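Putative iron-regulated protein A (Parabacteroides distasonis ATCC 8503, PDB 4ECG) is of unestablished function but binds calcium and belongs to the imelysin-like M75 family of putative metallopeptidases. Local coordinates at residues R82-P87 against R146-A151; A240-E245 against V293-A298; A249-P254 against T360-C365; L274-W279 against D286-N291; N342-P347 against L352-H357. All coordinates share one frame; numbering follows the deposited sequence.

Contact 1: residues R82-P87 against R146-A151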
# COMPACT_ATOMS: atom_id res chain seq x y z
N ARG A 82 2.14 -0.36 -13.39
CA ARG A 82 2.53 -1.48 -12.49
C ARG A 82 3.81 -1.23 -11.68
O ARG A 82 3.90 -1.60 -10.51
CB ARG A 82 2.73 -2.79 -13.25
CG ARG A 82 1.48 -3.34 -13.92
CD ARG A 82 1.78 -4.71 -14.50
NE ARG A 82 0.78 -5.19 -15.48
CZ ARG A 82 -0.40 -5.75 -15.20
NH1 ARG A 82 -0.82 -5.87 -13.95
NH2 ARG A 82 -1.19 -6.20 -16.17
N ALA A 83 4.80 -0.64 -12.32
CA ALA A 83 6.11 -0.42 -11.70
C ALA A 83 6.03 0.68 -10.60
O ALA A 83 6.65 0.53 -9.58
CB ALA A 83 7.16 -0.08 -12.76
N VAL A 84 5.26 1.75 -10.81
CA VAL A 84 5.09 2.76 -9.74
C VAL A 84 4.26 2.19 -8.60
O VAL A 84 4.40 2.58 -7.44
CB VAL A 84 4.55 4.15 -10.24
CG1 VAL A 84 3.08 4.14 -10.64
CG2 VAL A 84 4.76 5.16 -9.16
N ARG A 85 3.40 1.23 -8.93
CA ARG A 85 2.59 0.63 -7.92
C ARG A 85 3.35 -0.27 -6.93
O ARG A 85 2.87 -0.49 -5.84
CB ARG A 85 1.44 -0.14 -8.56
CG ARG A 85 0.37 -0.50 -7.54
CD ARG A 85 -0.97 -0.74 -8.14
NE ARG A 85 -1.93 -1.09 -7.10
CZ ARG A 85 -2.68 -0.23 -6.43
NH1 ARG A 85 -2.64 1.06 -6.65
NH2 ARG A 85 -3.49 -0.68 -5.51
N VAL A 86 4.51 -0.80 -7.33
CA VAL A 86 5.31 -1.66 -6.45
C VAL A 86 5.68 -0.86 -5.20
O VAL A 86 5.27 -1.24 -4.11
CB VAL A 86 6.50 -2.35 -7.14
CG1 VAL A 86 7.38 -3.12 -6.14
CG2 VAL A 86 6.00 -3.29 -8.27
N PRO A 87 6.33 0.29 -5.36
CA PRO A 87 6.77 0.97 -4.14
C PRO A 87 5.64 1.57 -3.33
O PRO A 87 5.73 1.65 -2.12
CB PRO A 87 7.75 2.05 -4.64
CG PRO A 87 7.44 2.20 -6.07
CD PRO A 87 6.96 0.84 -6.54
N ARG A 146 -10.72 9.62 -9.29
CA ARG A 146 -9.36 9.74 -9.71
C ARG A 146 -8.45 8.61 -9.15
O ARG A 146 -8.92 7.56 -8.82
CB ARG A 146 -8.87 11.17 -9.43
CG ARG A 146 -8.75 11.50 -7.97
CD ARG A 146 -7.91 12.73 -7.73
NE ARG A 146 -7.77 13.02 -6.29
CZ ARG A 146 -8.37 13.99 -5.61
NH1 ARG A 146 -9.19 14.84 -6.19
NH2 ARG A 146 -8.11 14.13 -4.30
N GLY A 147 -7.13 8.80 -9.12
CA GLY A 147 -6.21 7.88 -8.46
C GLY A 147 -5.82 6.72 -9.36
O GLY A 147 -6.26 6.68 -10.53
N PHE A 148 -5.00 5.82 -8.79
CA PHE A 148 -4.46 4.64 -9.50
C PHE A 148 -5.53 3.84 -10.26
O PHE A 148 -5.31 3.38 -11.37
CB PHE A 148 -3.83 3.66 -8.53
CG PHE A 148 -2.38 3.90 -8.24
CD1 PHE A 148 -1.42 3.33 -9.02
CD2 PHE A 148 -2.01 4.58 -7.10
CE1 PHE A 148 -0.10 3.48 -8.72
CE2 PHE A 148 -0.68 4.74 -6.78
CZ PHE A 148 0.27 4.18 -7.61
N HIS A 149 -6.68 3.70 -9.65
CA HIS A 149 -7.68 2.80 -10.23
C HIS A 149 -8.49 3.42 -11.34
O HIS A 149 -9.02 2.70 -12.18
CB HIS A 149 -8.55 2.18 -9.14
CG HIS A 149 -7.75 1.35 -8.15
ND1 HIS A 149 -7.04 0.27 -8.52
CD2 HIS A 149 -7.50 1.54 -6.81
CE1 HIS A 149 -6.40 -0.23 -7.46
NE2 HIS A 149 -6.69 0.55 -6.40
N THR A 150 -8.57 4.75 -11.39
CA THR A 150 -9.27 5.38 -12.49
C THR A 150 -8.35 5.27 -13.73
O THR A 150 -8.81 4.92 -14.81
CB THR A 150 -9.69 6.85 -12.19
OG1 THR A 150 -10.60 6.87 -11.10
CG2 THR A 150 -10.36 7.51 -13.40
N ALA A 151 -7.06 5.58 -13.58
CA ALA A 151 -6.05 5.38 -14.63
C ALA A 151 -6.07 3.89 -15.10
O ALA A 151 -6.16 3.61 -16.27
CB ALA A 151 -4.66 5.80 -14.10
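Arg-85 on helix 71-89 meets Phe-148 and His-149 on helix 147-155 in a buried, side-chain-only contact between nearly antiparallel helix segments (163°). With the segment axes 12.0 Å apart, Phe-148 and the arginine span the gap together, the latter extended from CG to NE and turned with CG opposite the backbone N (chi1 -166°). Its guanidinium presents an edge to the Phe-148 ring, the two planes 75° apart: Arg-85 NH1 stands 3.3 Å from Phe-148 CG, over the face but displaced toward the rim, and Arg-85 CZ lies 4.8 Å from the ring centroid, a cation-pi arrangement. Arg-85 NH2 is 3.5 Å from His-149 CE1, which lies over a guanidinium face. Gly-147, His-149 and Glu-152 fit the GxHxxE signature of imelysin-like proteins, and His-149 ND1 bonds to Glu-152. Salt bridges to Asp-287 and to Asp-109, a calcium ligand, place Arg-85 in the second shell of that metal site, consistent with positioning the ligand. A leucine in its place would probably leave Asp-287 and Asp-109 without the guanidinium that pairs with them and Phe-148 without its cation. Beside it, Val-84 CG1 packs 3.8 Å from Phe-148 CE1.

Contact 2: residues A240-E245 against V293-A298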
# COMPACT_ATOMS: atom_id res chain seq x y z
N ALA A 240 0.87 -3.53 11.83
CA ALA A 240 -0.27 -4.38 12.15
C ALA A 240 -1.52 -3.95 11.40
O ALA A 240 -2.40 -4.75 11.13
CB ALA A 240 -0.52 -4.45 13.65
N GLY A 241 -1.59 -2.69 11.01
CA GLY A 241 -2.75 -2.22 10.23
C GLY A 241 -2.82 -2.95 8.92
O GLY A 241 -3.91 -3.44 8.51
N ILE A 242 -1.67 -2.99 8.23
CA ILE A 242 -1.64 -3.57 6.87
C ILE A 242 -1.76 -5.11 6.87
O ILE A 242 -2.53 -5.65 6.03
CB ILE A 242 -0.46 -3.07 6.03
CG1 ILE A 242 -0.68 -3.45 4.56
CG2 ILE A 242 0.86 -3.64 6.52
CD1 ILE A 242 -1.93 -2.87 3.90
N SER A 243 -1.11 -5.81 7.82
CA SER A 243 -1.36 -7.26 7.96
C SER A 243 -2.84 -7.55 8.14
O SER A 243 -3.40 -8.46 7.52
CB SER A 243 -0.56 -7.88 9.10
OG SER A 243 -0.88 -7.34 10.36
N ASN A 244 -3.48 -6.78 9.01
CA ASN A 244 -4.88 -7.02 9.29
C ASN A 244 -5.77 -6.67 8.12
O ASN A 244 -6.79 -7.33 7.89
CB ASN A 244 -5.25 -6.23 10.51
CG ASN A 244 -6.67 -6.41 10.89
OD1 ASN A 244 -7.07 -7.50 11.25
ND2 ASN A 244 -7.47 -5.36 10.76
N GLU A 245 -5.42 -5.61 7.39
CA GLU A 245 -6.21 -5.15 6.24
C GLU A 245 -6.11 -6.11 5.06
O GLU A 245 -7.12 -6.42 4.40
CB GLU A 245 -5.75 -3.73 5.85
CG GLU A 245 -6.24 -3.15 4.51
CD GLU A 245 -7.63 -2.50 4.54
OE1 GLU A 245 -8.32 -2.61 5.60
OE2 GLU A 245 -8.01 -1.88 3.47
N VAL A 293 5.49 -7.29 1.94
CA VAL A 293 6.92 -6.92 1.77
C VAL A 293 7.18 -5.61 2.54
O VAL A 293 8.20 -5.44 3.15
CB VAL A 293 7.42 -6.90 0.28
CG1 VAL A 293 8.86 -6.43 0.14
CG2 VAL A 293 7.41 -8.28 -0.30
N SER A 294 6.23 -4.71 2.55
CA SER A 294 6.35 -3.49 3.34
C SER A 294 6.62 -3.79 4.81
O SER A 294 7.48 -3.13 5.42
CB SER A 294 5.07 -2.64 3.22
OG SER A 294 5.26 -1.37 3.76
N ILE A 295 5.93 -4.79 5.37
CA ILE A 295 6.17 -5.18 6.78
C ILE A 295 7.61 -5.71 6.97
O ILE A 295 8.31 -5.41 7.94
CB ILE A 295 5.17 -6.27 7.26
CG1 ILE A 295 3.73 -5.76 7.24
CG2 ILE A 295 5.54 -6.74 8.64
CD1 ILE A 295 2.69 -6.82 7.56
N LYS A 296 8.00 -6.53 6.01
CA LYS A 296 9.25 -7.26 6.01
C LYS A 296 10.40 -6.30 5.97
O LYS A 296 11.34 -6.42 6.74
CB LYS A 296 9.29 -8.23 4.83
CG LYS A 296 10.45 -9.21 4.88
CD LYS A 296 10.38 -10.26 3.77
CE LYS A 296 11.56 -11.20 3.79
NZ LYS A 296 11.58 -12.09 2.60
N ASN A 297 10.31 -5.33 5.08
CA ASN A 297 11.31 -4.26 4.97
C ASN A 297 11.42 -3.52 6.25
O ASN A 297 12.53 -3.21 6.68
CB ASN A 297 10.87 -3.28 3.87
CG ASN A 297 11.02 -3.86 2.46
OD1 ASN A 297 11.60 -4.98 2.23
ND2 ASN A 297 10.50 -3.11 1.48
N ALA A 298 10.26 -3.18 6.83
CA ALA A 298 10.18 -2.44 8.09
C ALA A 298 10.86 -3.20 9.24
O ALA A 298 11.53 -2.57 10.05
CB ALA A 298 8.72 -2.17 8.51
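Ile-295 of helix 284-300 reaches across to Ile-242 and Ser-243 of helix 239-259, joining two long helices inside the mainly helical imelysin domain. The contact is purely apolar and small, and its character follows from how three side chains are turned. Ile-295 stretches out: CG1 lies opposite the carbonyl carbon (chi1 -63°) and CD1 continues the chain in extended form (chi2 174°), so that the longer branch is the one directed at the neighbouring helix. Ile-242 does the reverse. Its CG1 arm is opposite the backbone N (chi1 -167°) and runs to Asn-291, while the short CG2 methyl is what faces Ile-295. The two isoleucines therefore meet at an oblique angle, long branch against short branch. The end of Ile-295 comes to rest between successive residues of the other helix, with CD1 3.8 Å from Ile-242 CG2 and 3.7 Å from Ser-243 CB. Ser-243 offers carbon rather than oxygen to this interface; its OG is hydrogen-bonded to Thr-369 OG1 of helix 355-377. The same helix supplies Leu-368, which touches both Ser-243 and Ile-295 and so closes the group into three-helix packing. Ile-242 also touches Glu-92, a ligand of a bound calcium ion, which places this greasy joint beside a metal site without supplying any ligand to it. The shortest approach is Ile-242 CG2 to Ile-295 CG1, 3.6 Å.

Contact 3: residues A249-P254 against T360-C365; sequences AKITDP and TATEAC. With CA (calcium ion), chain H.
The helix turns bearing Ile-251 and Thr-362 run at 138° to each other, N-to-C, with segment axes 10.2 Å apart, as helix 239-259 packs on helix 355-377 of the imelysin domain; the turn at 249-251 widens to the pi type, and the chain kinks at Pro-254, whose nitrogen has no bond to the preceding turn. Two methyl groups carry the contact. Ile-251 CG2 sits 3.4 Å from Thr-362 CG2, closer than carbons usually pack, a tight fit. Thr-362 turns its OG1 between the backbone N and the carbonyl carbon (chi1 64°), where it makes a weak bond to Asn-359 O, and this leaves the methyl to face the other helix. From the flank of that methyl, Thr-252 OG1 approaches to 3.6 Å from Thr-362 CG2, the two threonines crossing at about a right angle; the same oxygen is hydrogen-bonded to Gly-247 O. Ile-251 CD1 reaches more loosely toward Ala-361 CB, 4.5 Å away. Next to Thr-252 in the chain, Asp-253 serves a calcium ion with OD1 alone, 2.6 Å from the metal, for OD2 stays 3.7 Å from it. Ser-248 O and three waters complete the modelled shell. No hydrogen bond crosses between the segments: the threonine hydroxyls turn to carbonyls of their own helices, that of Thr-362 weakly, and the protein ligands modelled for the calcium both come from helix 239-259. The joint thus rests on matching methyl shapes, while the water-rich metal shell fits a surface site.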
# COMPACT_ATOMS: atom_id res chain seq x y z
N ALA A 249 -9.75 -7.52 5.03
CA ALA A 249 -10.46 -6.70 4.04
C ALA A 249 -10.16 -7.09 2.61
O ALA A 249 -11.08 -7.40 1.87
CB ALA A 249 -10.15 -5.21 4.23
N LYS A 250 -8.90 -7.03 2.18
CA LYS A 250 -8.61 -7.09 0.75
C LYS A 250 -8.88 -8.51 0.19
O LYS A 250 -9.35 -8.64 -0.95
CB LYS A 250 -7.16 -6.69 0.45
CG LYS A 250 -6.73 -5.33 0.94
CD LYS A 250 -5.38 -4.93 0.37
CE LYS A 250 -4.99 -3.49 0.78
NZ LYS A 250 -3.75 -3.11 0.02
N ILE A 251 -8.56 -9.53 1.00
CA ILE A 251 -8.77 -10.90 0.60
C ILE A 251 -10.17 -11.36 1.04
O ILE A 251 -10.95 -11.86 0.21
CB ILE A 251 -7.65 -11.86 1.12
CG1 ILE A 251 -6.32 -11.59 0.39
CG2 ILE A 251 -8.04 -13.31 0.85
CD1 ILE A 251 -5.08 -12.16 1.07
N THR A 252 -10.52 -11.13 2.30
CA THR A 252 -11.75 -11.73 2.88
C THR A 252 -12.99 -11.15 2.25
O THR A 252 -13.89 -11.90 1.89
CB THR A 252 -11.76 -11.71 4.44
OG1 THR A 252 -10.66 -12.51 4.92
CG2 THR A 252 -13.06 -12.30 5.04
N ASP A 253 -13.02 -9.84 2.03
CA ASP A 253 -14.28 -9.16 1.69
C ASP A 253 -14.80 -9.52 0.28
O ASP A 253 -16.03 -9.70 0.11
CB ASP A 253 -14.23 -7.60 1.88
CG ASP A 253 -14.23 -7.14 3.39
OD1 ASP A 253 -14.45 -7.99 4.32
OD2 ASP A 253 -14.01 -5.90 3.64
N PRO A 254 -13.91 -9.59 -0.72
CA PRO A 254 -14.34 -10.10 -2.05
C PRO A 254 -14.78 -11.59 -2.04
O PRO A 254 -15.71 -11.98 -2.74
CB PRO A 254 -13.09 -9.87 -2.92
CG PRO A 254 -12.37 -8.73 -2.27
CD PRO A 254 -12.59 -8.94 -0.79
N THR A 360 -5.43 -20.40 4.08
CA THR A 360 -4.04 -20.40 4.59
C THR A 360 -3.53 -18.94 4.59
O THR A 360 -2.83 -18.50 5.51
CB THR A 360 -3.15 -21.31 3.71
OG1 THR A 360 -3.76 -22.61 3.67
CG2 THR A 360 -1.67 -21.42 4.20
N ALA A 361 -3.92 -18.20 3.55
CA ALA A 361 -3.44 -16.83 3.36
C ALA A 361 -4.08 -15.95 4.42
O ALA A 361 -3.40 -15.23 5.13
CB ALA A 361 -3.77 -16.36 1.95
N THR A 362 -5.40 -16.02 4.57
CA THR A 362 -6.07 -15.14 5.59
C THR A 362 -5.73 -15.55 7.02
O THR A 362 -5.55 -14.68 7.87
CB THR A 362 -7.58 -15.07 5.39
OG1 THR A 362 -8.15 -16.36 5.60
CG2 THR A 362 -7.93 -14.60 3.95
N GLU A 363 -5.58 -16.83 7.32
CA GLU A 363 -5.03 -17.24 8.63
C GLU A 363 -3.60 -16.79 8.87
O GLU A 363 -3.21 -16.54 9.99
CB GLU A 363 -5.09 -18.74 8.83
CG GLU A 363 -6.50 -19.29 8.96
CD GLU A 363 -6.58 -20.77 8.57
OE1 GLU A 363 -5.58 -21.51 8.80
OE2 GLU A 363 -7.63 -21.18 8.01
N ALA A 364 -2.80 -16.69 7.82
CA ALA A 364 -1.43 -16.28 8.02
C ALA A 364 -1.36 -14.76 8.30
O ALA A 364 -0.53 -14.32 9.12
CB ALA A 364 -0.57 -16.66 6.83
N CYS A 365 -2.21 -13.97 7.64
CA CYS A 365 -2.29 -12.53 7.95
C CYS A 365 -2.82 -12.32 9.36
O CYS A 365 -2.37 -11.43 10.07
CB CYS A 365 -3.16 -11.74 6.99
SG CYS A 365 -2.62 -11.74 5.26
CA CA H . -13.71 -7.88 6.79
O HOH W 1 -13.26 -7.99 9.20
O HOH W 2 -12.78 -5.34 7.25
O HOH W 3 -15.65 -6.33 6.85

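Contact 4: residues L274-W279 against D286-N291; sequences LAVESW and DDYKNN
Ser-278 and Asp-287 pair where a type II beta turn, Val-276 to Trp-279, faces helix 284-300 within the imelysin fold. The turn is closed by Trp-279 N to Val-276 O at 3.3 Å, and Ser-278 takes its third position with positive phi (74°). Direct hydrogen bonding across the segments comes down to a single bond: Ser-278 OG donates to Asp-287 OD2 at 2.8 Å, coming in nearly in line with the carboxylate C-O bond. Asp-287 CG lies opposite its carbonyl carbon (chi1 -68°), which directs the carboxylate at the serine. The other oxygen of Asp-287 accepts from Asn-283 ND2 and forms a salt bridge with Arg-85 NE, so both ends of this buried acid are held and its rotation is probably fixed. Among the acids, Glu-277 has OE2 5.4 Å from Asp-287 OD2. Glu-277 has been seen as a ligand of a calcium ion, and although it makes no metal bond in this chain its side chain still lies about 3 Å from a bound calcium ion; OE2 is hydrogen-bonded to His-149 NE2. Van der Waals packing is loose: the Val-276 CG1 methyl lies 4.0 Å from the phenol oxygen, Tyr-288 OH, and the valine also rests on Phe-348 and Leu-352. The last kind is water-mediated. One water accepts from Glu-277 N at 3.0 Å and lies 2.7 Å from Tyr-288 OH, joining the turn backbone to the end of the tyrosine.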
# COMPACT_ATOMS: atom_id res chain seq x y z
N LEU A 274 -16.28 -7.58 -8.59
CA LEU A 274 -16.28 -6.11 -8.46
C LEU A 274 -15.59 -5.62 -7.19
O LEU A 274 -15.06 -4.53 -7.22
CB LEU A 274 -17.69 -5.47 -8.59
CG LEU A 274 -18.43 -5.55 -9.95
CD1 LEU A 274 -19.87 -5.07 -9.86
CD2 LEU A 274 -17.73 -4.79 -11.05
N ALA A 275 -15.57 -6.40 -6.10
CA ALA A 275 -14.90 -5.94 -4.87
C ALA A 275 -13.38 -6.13 -4.92
O ALA A 275 -12.69 -5.62 -4.05
CB ALA A 275 -15.48 -6.60 -3.61
N VAL A 276 -12.86 -6.85 -5.91
CA VAL A 276 -11.38 -7.13 -5.95
C VAL A 276 -10.60 -5.91 -6.43
O VAL A 276 -10.68 -5.55 -7.58
CB VAL A 276 -11.01 -8.33 -6.88
CG1 VAL A 276 -9.47 -8.50 -7.02
CG2 VAL A 276 -11.72 -9.60 -6.43
N GLU A 277 -9.87 -5.27 -5.54
CA GLU A 277 -9.01 -4.17 -5.92
C GLU A 277 -7.93 -4.59 -6.95
O GLU A 277 -7.19 -5.53 -6.69
CB GLU A 277 -8.35 -3.59 -4.66
CG GLU A 277 -7.75 -2.20 -4.87
CD GLU A 277 -7.32 -1.49 -3.57
OE1 GLU A 277 -7.76 -1.90 -2.46
OE2 GLU A 277 -6.53 -0.50 -3.67
N SER A 278 -7.81 -3.87 -8.07
CA SER A 278 -6.85 -4.10 -9.17
C SER A 278 -7.24 -5.32 -10.02
O SER A 278 -6.44 -5.87 -10.71
CB SER A 278 -5.42 -4.29 -8.68
OG SER A 278 -5.00 -3.15 -8.00
N TRP A 279 -8.51 -5.67 -10.04
CA TRP A 279 -8.95 -6.59 -11.05
C TRP A 279 -8.90 -6.09 -12.46
O TRP A 279 -8.84 -6.89 -13.40
CB TRP A 279 -10.34 -7.11 -10.70
CG TRP A 279 -11.53 -6.31 -11.13
CD1 TRP A 279 -12.24 -5.37 -10.39
CD2 TRP A 279 -12.26 -6.41 -12.40
NE1 TRP A 279 -13.29 -4.87 -11.10
CE2 TRP A 279 -13.40 -5.48 -12.29
CE3 TRP A 279 -12.10 -7.14 -13.55
CZ2 TRP A 279 -14.31 -5.32 -13.30
CZ3 TRP A 279 -13.03 -6.97 -14.57
CH2 TRP A 279 -14.11 -6.06 -14.45
N ASP A 286 -0.06 -9.31 -6.67
CA ASP A 286 1.20 -8.54 -6.51
C ASP A 286 1.02 -7.44 -5.44
O ASP A 286 1.89 -7.25 -4.57
CB ASP A 286 1.67 -7.86 -7.83
CG ASP A 286 2.32 -8.82 -8.81
OD1 ASP A 286 3.16 -9.64 -8.40
OD2 ASP A 286 2.00 -8.71 -10.02
N ASP A 287 -0.11 -6.75 -5.46
CA ASP A 287 -0.38 -5.73 -4.43
C ASP A 287 -0.29 -6.35 -3.05
O ASP A 287 0.43 -5.86 -2.19
CB ASP A 287 -1.74 -5.09 -4.60
CG ASP A 287 -1.87 -4.20 -5.89
OD1 ASP A 287 -0.86 -3.92 -6.58
OD2 ASP A 287 -3.02 -3.81 -6.18
N TYR A 288 -1.01 -7.45 -2.84
CA TYR A 288 -1.11 -7.98 -1.49
C TYR A 288 0.23 -8.47 -0.97
O TYR A 288 0.59 -8.19 0.17
CB TYR A 288 -2.15 -9.08 -1.36
CG TYR A 288 -3.53 -8.83 -1.98
CD1 TYR A 288 -4.09 -7.58 -2.06
CD2 TYR A 288 -4.28 -9.89 -2.45
CE1 TYR A 288 -5.34 -7.36 -2.62
CE2 TYR A 288 -5.54 -9.69 -3.00
CZ TYR A 288 -6.05 -8.42 -3.10
OH TYR A 288 -7.26 -8.26 -3.71
N LYS A 289 0.97 -9.20 -1.81
CA LYS A 289 2.34 -9.56 -1.54
C LYS A 289 3.18 -8.33 -1.22
O LYS A 289 3.99 -8.34 -0.27
CB LYS A 289 2.97 -10.34 -2.74
CG LYS A 289 4.46 -10.64 -2.63
CD LYS A 289 5.15 -10.73 -3.99
CE LYS A 289 5.57 -9.36 -4.50
NZ LYS A 289 6.04 -9.42 -5.90
N ASN A 290 3.02 -7.26 -2.03
CA ASN A 290 3.87 -6.09 -1.79
C ASN A 290 3.53 -5.41 -0.44
O ASN A 290 4.44 -4.96 0.26
CB ASN A 290 3.85 -5.11 -2.96
CG ASN A 290 4.75 -5.57 -4.10
OD1 ASN A 290 5.90 -6.01 -3.88
ND2 ASN A 290 4.26 -5.40 -5.35
N ASN A 291 2.25 -5.38 -0.08
CA ASN A 291 1.87 -4.94 1.24
C ASN A 291 2.55 -5.70 2.40
O ASN A 291 2.86 -5.13 3.46
CB ASN A 291 0.38 -5.11 1.44
CG ASN A 291 -0.48 -4.25 0.55
OD1 ASN A 291 -1.62 -4.63 0.26
ND2 ASN A 291 0.04 -3.09 0.11
O HOH W 4 -9.13 -6.44 -2.90

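Contact 5: residues N342-P347 against L352-H357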
# COMPACT_ATOMS: atom_id res chain seq x y z
N ASN A 342 1.26 -15.75 -2.41
CA ASN A 342 1.76 -16.20 -3.72
C ASN A 342 1.17 -17.54 -4.22
O ASN A 342 1.14 -17.78 -5.41
CB ASN A 342 3.30 -16.33 -3.73
CG ASN A 342 4.04 -15.00 -3.65
OD1 ASN A 342 3.49 -13.95 -3.91
ND2 ASN A 342 5.32 -15.06 -3.25
N ALA A 343 0.72 -18.40 -3.33
CA ALA A 343 0.18 -19.70 -3.71
C ALA A 343 -1.28 -19.58 -4.18
O ALA A 343 -1.80 -20.52 -4.81
CB ALA A 343 0.30 -20.71 -2.54
N ILE A 344 -1.95 -18.46 -3.86
CA ILE A 344 -3.34 -18.23 -4.37
C ILE A 344 -3.31 -18.19 -5.88
O ILE A 344 -2.40 -17.62 -6.50
CB ILE A 344 -4.05 -16.95 -3.83
CG1 ILE A 344 -4.21 -17.04 -2.30
CG2 ILE A 344 -5.43 -16.78 -4.48
CD1 ILE A 344 -4.45 -15.74 -1.59
N GLY A 345 -4.35 -18.78 -6.47
CA GLY A 345 -4.46 -18.88 -7.90
C GLY A 345 -4.56 -17.52 -8.57
O GLY A 345 -5.32 -16.69 -8.17
N TYR A 346 -3.82 -17.35 -9.66
CA TYR A 346 -3.72 -16.10 -10.39
C TYR A 346 -4.53 -16.15 -11.64
O TYR A 346 -4.53 -17.17 -12.36
CB TYR A 346 -2.25 -15.84 -10.78
CG TYR A 346 -2.06 -14.69 -11.75
CD1 TYR A 346 -1.88 -13.39 -11.29
CD2 TYR A 346 -2.07 -14.89 -13.13
CE1 TYR A 346 -1.68 -12.34 -12.18
CE2 TYR A 346 -1.88 -13.85 -14.02
CZ TYR A 346 -1.69 -12.59 -13.54
OH TYR A 346 -1.48 -11.58 -14.40
N PRO A 347 -5.21 -15.05 -11.96
CA PRO A 347 -5.34 -13.85 -11.17
C PRO A 347 -6.39 -14.10 -10.09
O PRO A 347 -7.22 -14.97 -10.27
CB PRO A 347 -5.86 -12.85 -12.18
CG PRO A 347 -6.79 -13.67 -13.04
CD PRO A 347 -6.12 -15.03 -13.13
N LEU A 352 -11.49 -16.65 -6.82
CA LEU A 352 -12.11 -16.32 -5.54
C LEU A 352 -12.66 -17.57 -4.87
O LEU A 352 -12.81 -17.60 -3.67
CB LEU A 352 -13.19 -15.24 -5.68
CG LEU A 352 -12.65 -13.90 -6.17
CD1 LEU A 352 -13.82 -13.05 -6.64
CD2 LEU A 352 -11.77 -13.15 -5.16
N GLY A 353 -12.88 -18.63 -5.63
CA GLY A 353 -13.23 -19.92 -5.06
C GLY A 353 -12.07 -20.87 -4.79
O GLY A 353 -12.30 -22.07 -4.66
N ASP A 354 -10.85 -20.35 -4.71
CA ASP A 354 -9.66 -21.18 -4.42
C ASP A 354 -9.46 -21.38 -2.92
O ASP A 354 -8.45 -21.00 -2.37
CB ASP A 354 -8.41 -20.53 -5.07
CG ASP A 354 -7.18 -21.44 -5.03
OD1 ASP A 354 -7.36 -22.65 -4.90
OD2 ASP A 354 -6.03 -20.95 -5.10
N THR A 355 -10.42 -22.03 -2.27
CA THR A 355 -10.67 -21.90 -0.80
C THR A 355 -9.51 -22.22 0.10
O THR A 355 -9.20 -21.42 1.00
CB THR A 355 -11.90 -22.76 -0.36
OG1 THR A 355 -13.00 -22.40 -1.20
CG2 THR A 355 -12.32 -22.50 1.12
N GLU A 356 -8.89 -23.38 -0.12
CA GLU A 356 -7.82 -23.82 0.75
C GLU A 356 -6.67 -22.81 0.78
O GLU A 356 -6.30 -22.35 1.85
CB GLU A 356 -7.32 -25.22 0.37
CG GLU A 356 -8.20 -26.35 0.87
CD GLU A 356 -7.83 -27.68 0.19
OE1 GLU A 356 -8.35 -27.94 -0.94
OE2 GLU A 356 -7.01 -28.45 0.78
N HIS A 357 -6.15 -22.44 -0.39
CA HIS A 357 -5.08 -21.44 -0.47
C HIS A 357 -5.48 -20.11 0.14
O HIS A 357 -4.66 -19.46 0.81
CB HIS A 357 -4.68 -21.18 -1.90
CG HIS A 357 -4.00 -22.34 -2.58
ND1 HIS A 357 -4.16 -22.60 -3.90
CD2 HIS A 357 -3.13 -23.30 -2.09
CE1 HIS A 357 -3.43 -23.66 -4.23
NE2 HIS A 357 -2.81 -24.10 -3.11
O HOH W 5 -3.35 -21.95 -6.92
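Asp-354 reaches Gly-345 because its CG stands opposite the backbone N (chi1 -170°), while His-357, three residues later, has CG opposite its carbonyl carbon (chi1 -67°) and so brings its ring to the same carboxylate oxygen. Asp-354 OD2 is thus gripped twice. Gly-345 N donates from the anti side at 3.1 Å, and His-357 ND1 donates to OD2 from the syn side at 2.8 Å, in the plane of the ring and fairly straight at 159°. The two donors arrive from opposite faces of the carboxylate plane, which would resist its rotation. Over one face of the imidazole sits Ala-343 O, 3.3 Å above the plane and displaced toward the rim; its angle to ND1 is too poor for a hydrogen bond. That carbonyl is served instead by a water, which donates to Ala-343 O at 3.0 Å and weakly to Asp-354 OD2. Beside this polar cluster Ile-344 CG1 packs 4.0 Å from His-357 O. A leucine in place of Asp-354 is likely to leave the amide of Gly-345 without its acceptor and the imidazole of His-357 free to turn. Asp-354 is also the centre of an inverse gamma turn and occupies the N-cap position of helix 355-377, though its side chain makes no capping bond. The whole is a surface helix-loop-helix connection, away from the calcium sites, in which the bond from Gly-345 N ties the chain leaving helix 324-343 to Asp-354, and a His-carboxylate hydrogen bond braces the same carboxylate from within its own segment.

Contacts 1, 2 and 4 are buried, contact 3 is partly so and contact 5 lies at the surface, and their chemistry changes accordingly. Contacts 1 and 4 touch directly, through His-149 with Glu-277 and Arg-85 with Asp-287, and together make a charged interior beside calcium. Contacts 2 and 3 share helix 239-259 and rely on aliphatic packing; Lys-250 of contact 3 then bonds to Asn-291 of contact 4, linking the greasy and charged regions. Contacts 2 and 4 both use helix 284-300. Helix 355-377 serves contacts 3 and 5, where Ala-361 packs on Ile-344; within contact 5 a carboxylate shared by a backbone amide and an imidazole, with a water, takes the place of mainly apolar packing.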